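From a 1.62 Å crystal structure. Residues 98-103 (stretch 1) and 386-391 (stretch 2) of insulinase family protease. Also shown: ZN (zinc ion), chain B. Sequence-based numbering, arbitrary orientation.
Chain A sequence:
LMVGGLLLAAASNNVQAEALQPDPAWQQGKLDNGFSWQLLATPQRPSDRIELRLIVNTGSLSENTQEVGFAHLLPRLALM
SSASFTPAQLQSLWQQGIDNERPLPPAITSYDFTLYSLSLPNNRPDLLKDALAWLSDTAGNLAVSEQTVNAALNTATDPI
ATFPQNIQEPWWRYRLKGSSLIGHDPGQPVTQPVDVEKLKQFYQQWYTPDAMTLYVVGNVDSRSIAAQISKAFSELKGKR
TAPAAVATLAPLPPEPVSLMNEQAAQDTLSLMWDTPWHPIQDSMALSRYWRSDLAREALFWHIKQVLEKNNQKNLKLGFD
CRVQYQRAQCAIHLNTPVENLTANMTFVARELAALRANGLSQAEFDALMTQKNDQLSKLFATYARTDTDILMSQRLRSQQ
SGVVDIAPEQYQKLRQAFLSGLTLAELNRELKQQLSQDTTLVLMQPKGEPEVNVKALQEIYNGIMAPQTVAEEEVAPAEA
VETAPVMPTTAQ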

# COMPACT_ATOMS: atom_id res chain seq x y z
N ILE A 98 -5.86 -11.34 -16.57
CA ILE A 98 -5.21 -11.56 -15.29
C ILE A 98 -3.69 -11.77 -15.48
O ILE A 98 -3.26 -12.48 -16.39
CB ILE A 98 -5.81 -12.75 -14.54
CG1 ILE A 98 -7.36 -12.62 -14.37
CG2 ILE A 98 -5.23 -12.91 -13.15
CD1 ILE A 98 -7.79 -11.40 -13.59
N ASP A 99 -2.89 -11.15 -14.63
CA ASP A 99 -1.41 -11.21 -14.73
C ASP A 99 -0.92 -12.64 -14.49
O ASP A 99 -1.54 -13.43 -13.80
CB ASP A 99 -0.77 -10.22 -13.77
CG ASP A 99 0.69 -9.81 -14.12
OD1 ASP A 99 1.24 -10.26 -15.14
OD2 ASP A 99 1.28 -9.00 -13.35
N ASN A 100 0.25 -12.94 -15.04
CA ASN A 100 0.86 -14.27 -14.86
C ASN A 100 1.36 -14.57 -13.45
O ASN A 100 1.44 -15.74 -13.03
CB ASN A 100 1.99 -14.40 -15.86
CG ASN A 100 1.54 -14.40 -17.26
OD1 ASN A 100 0.52 -15.00 -17.60
ND2 ASN A 100 2.34 -13.80 -18.13
N GLU A 101 1.74 -13.54 -12.73
CA GLU A 101 2.16 -13.62 -11.34
C GLU A 101 1.53 -12.47 -10.57
O GLU A 101 1.07 -11.47 -11.17
CB GLU A 101 3.67 -13.64 -11.22
CG GLU A 101 4.27 -12.37 -11.66
CD GLU A 101 4.22 -12.23 -13.17
OE1 GLU A 101 3.61 -11.27 -13.69
OE2 GLU A 101 4.71 -13.10 -13.89
N ARG A 102 1.50 -12.60 -9.26
CA ARG A 102 0.85 -11.61 -8.38
C ARG A 102 -0.50 -11.21 -8.95
O ARG A 102 -0.83 -10.01 -8.99
CB ARG A 102 1.76 -10.38 -8.25
CG ARG A 102 3.10 -10.72 -7.58
CD ARG A 102 4.07 -9.55 -7.55
NE ARG A 102 4.53 -9.23 -8.88
CZ ARG A 102 5.56 -9.80 -9.49
NH1 ARG A 102 5.90 -9.46 -10.71
NH2 ARG A 102 6.28 -10.72 -8.83
N PRO A 103 -1.31 -12.22 -9.33
CA PRO A 103 -2.58 -11.88 -10.02
C PRO A 103 -3.44 -11.09 -9.09
O PRO A 103 -3.41 -11.30 -7.87
CB PRO A 103 -3.20 -13.22 -10.35
CG PRO A 103 -2.49 -14.21 -9.37
CD PRO A 103 -1.11 -13.68 -9.23
N THR A 386 12.31 -4.81 -13.95
CA THR A 386 11.05 -4.66 -13.18
C THR A 386 9.80 -4.84 -14.07
O THR A 386 9.53 -4.09 -15.01
CB THR A 386 11.00 -3.34 -12.43
OG1 THR A 386 12.16 -3.24 -11.57
CG2 THR A 386 9.75 -3.24 -11.53
N ASP A 387 9.04 -5.87 -13.71
CA ASP A 387 7.75 -6.23 -14.35
C ASP A 387 6.79 -5.01 -14.28
O ASP A 387 6.74 -4.26 -13.33
CB ASP A 387 7.20 -7.40 -13.52
CG ASP A 387 5.96 -8.08 -14.09
OD1 ASP A 387 5.10 -7.42 -14.67
OD2 ASP A 387 5.83 -9.31 -13.87
N THR A 388 6.04 -4.82 -15.35
CA THR A 388 5.02 -3.76 -15.43
C THR A 388 4.06 -3.76 -14.23
O THR A 388 3.67 -2.72 -13.77
CB THR A 388 4.24 -3.83 -16.74
OG1 THR A 388 3.75 -5.16 -16.93
CG2 THR A 388 5.13 -3.42 -17.94
N ASP A 389 3.71 -4.93 -13.70
CA ASP A 389 2.84 -4.90 -12.51
C ASP A 389 3.47 -4.32 -11.24
O ASP A 389 2.79 -3.73 -10.38
CB ASP A 389 2.19 -6.24 -12.24
CG ASP A 389 3.11 -7.22 -11.54
OD1 ASP A 389 3.29 -7.12 -10.33
OD2 ASP A 389 3.66 -8.07 -12.23
N ILE A 390 4.80 -4.45 -11.11
CA ILE A 390 5.53 -3.86 -10.02
C ILE A 390 5.66 -2.35 -10.18
O ILE A 390 5.46 -1.58 -9.20
CB ILE A 390 6.91 -4.55 -9.78
CG1 ILE A 390 6.67 -6.01 -9.39
CG2 ILE A 390 7.71 -3.78 -8.68
CD1 ILE A 390 7.95 -6.87 -9.42
N LEU A 391 5.96 -1.90 -11.42
CA LEU A 391 5.93 -0.48 -11.72
C LEU A 391 4.56 0.10 -11.33
O LEU A 391 4.48 1.22 -10.79
CB LEU A 391 6.22 -0.22 -13.21
CG LEU A 391 7.58 -0.64 -13.73
CD1 LEU A 391 7.69 -0.46 -15.28
CD2 LEU A 391 8.72 0.10 -13.01
ZN ZN B . 3.36 -9.15 -14.37
O HOH W 1 0.38 -6.86 -8.43
O HOH W 2 2.46 -7.32 -15.54
O HOH W 3 4.09 -9.88 -16.57

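The two stretches, 285 or more residues apart in sequence wherever they touch, are joined by a small, strongly polar contact in which four acidic side chains converge on one zinc ion and an arginine neutralises part of the charge through a salt bridge. From stretch 1, Asp99 binds the metal with both carboxylate oxygens (OD1 to ZN 2.5 Å, OD2 to ZN 2.3 Å), and Glu101 adds a single short bond from OE1 to ZN at 2.2 Å. Stretch 2 answers with Asp387, again through both oxygens (OD1 and OD2 each 2.5 Å from ZN), and with Asp389, whose OD2 lies 2.4 Å from ZN. Waters 2 and 3, each with its oxygen 2.4 Å from ZN, complete a set of eight oxygen ligands.

Sharing the cation brings carboxylates of the two stretches unusually close. Asp99 OD2 and Asp389 OD2 are 2.8 Å apart, and Glu101 OE1 and Asp387 OD2 are 3.0 Å apart; neither pair is hydrogen-bonded, and both oxygens of each pair bind the zinc, whose positive charge offsets their repulsion. Glu101 reaches the site although its CA-to-CB bond points sideways, because the end of its side chain comes nearer to the other stretch.

Arg102 supplies the direct link. Its NE donates to Asp389 OD1 over 2.8 Å at a nearly linear 173°, and its NH1 donates to Asp389 OD2 over 3.0 Å at 153°, so the guanidinium meets the carboxylate in a two-pronged salt bridge. Asp389 OD2 therefore serves the metal and the arginine at once, while OD1, free of the zinc, takes the straighter hydrogen bond. Asp387 OD2 also lies near the guanidinium plane, 3.2 Å from Arg102 NH1. Over one face of the same group sits the methyl end of Ile390, with CD1 3.5 Å from Arg102 NH1, a nonpolar contact beside an otherwise charged junction.

Bonds within each stretch also involve the metal ligands. Asp387 occupies the N-cap position of the helix that begins at Thr388, and its OD1 accepts a capping bond from Asp389 N (3.0 Å, 166°); the same oxygen thus binds the zinc and caps the helix. The carbonyl of Asp387 is used as well, Leu391 N donating to Asp387 O over 3.1 Å. In stretch 1, which has no regular secondary structure, Asn100 N makes a weak bond to Asp99 OD1 at 2.9 Å. Water 2, itself a zinc ligand, donates from its oxygen to Thr388 OG1 over 2.9 Å, tying the metal shell to the first turn of the helix.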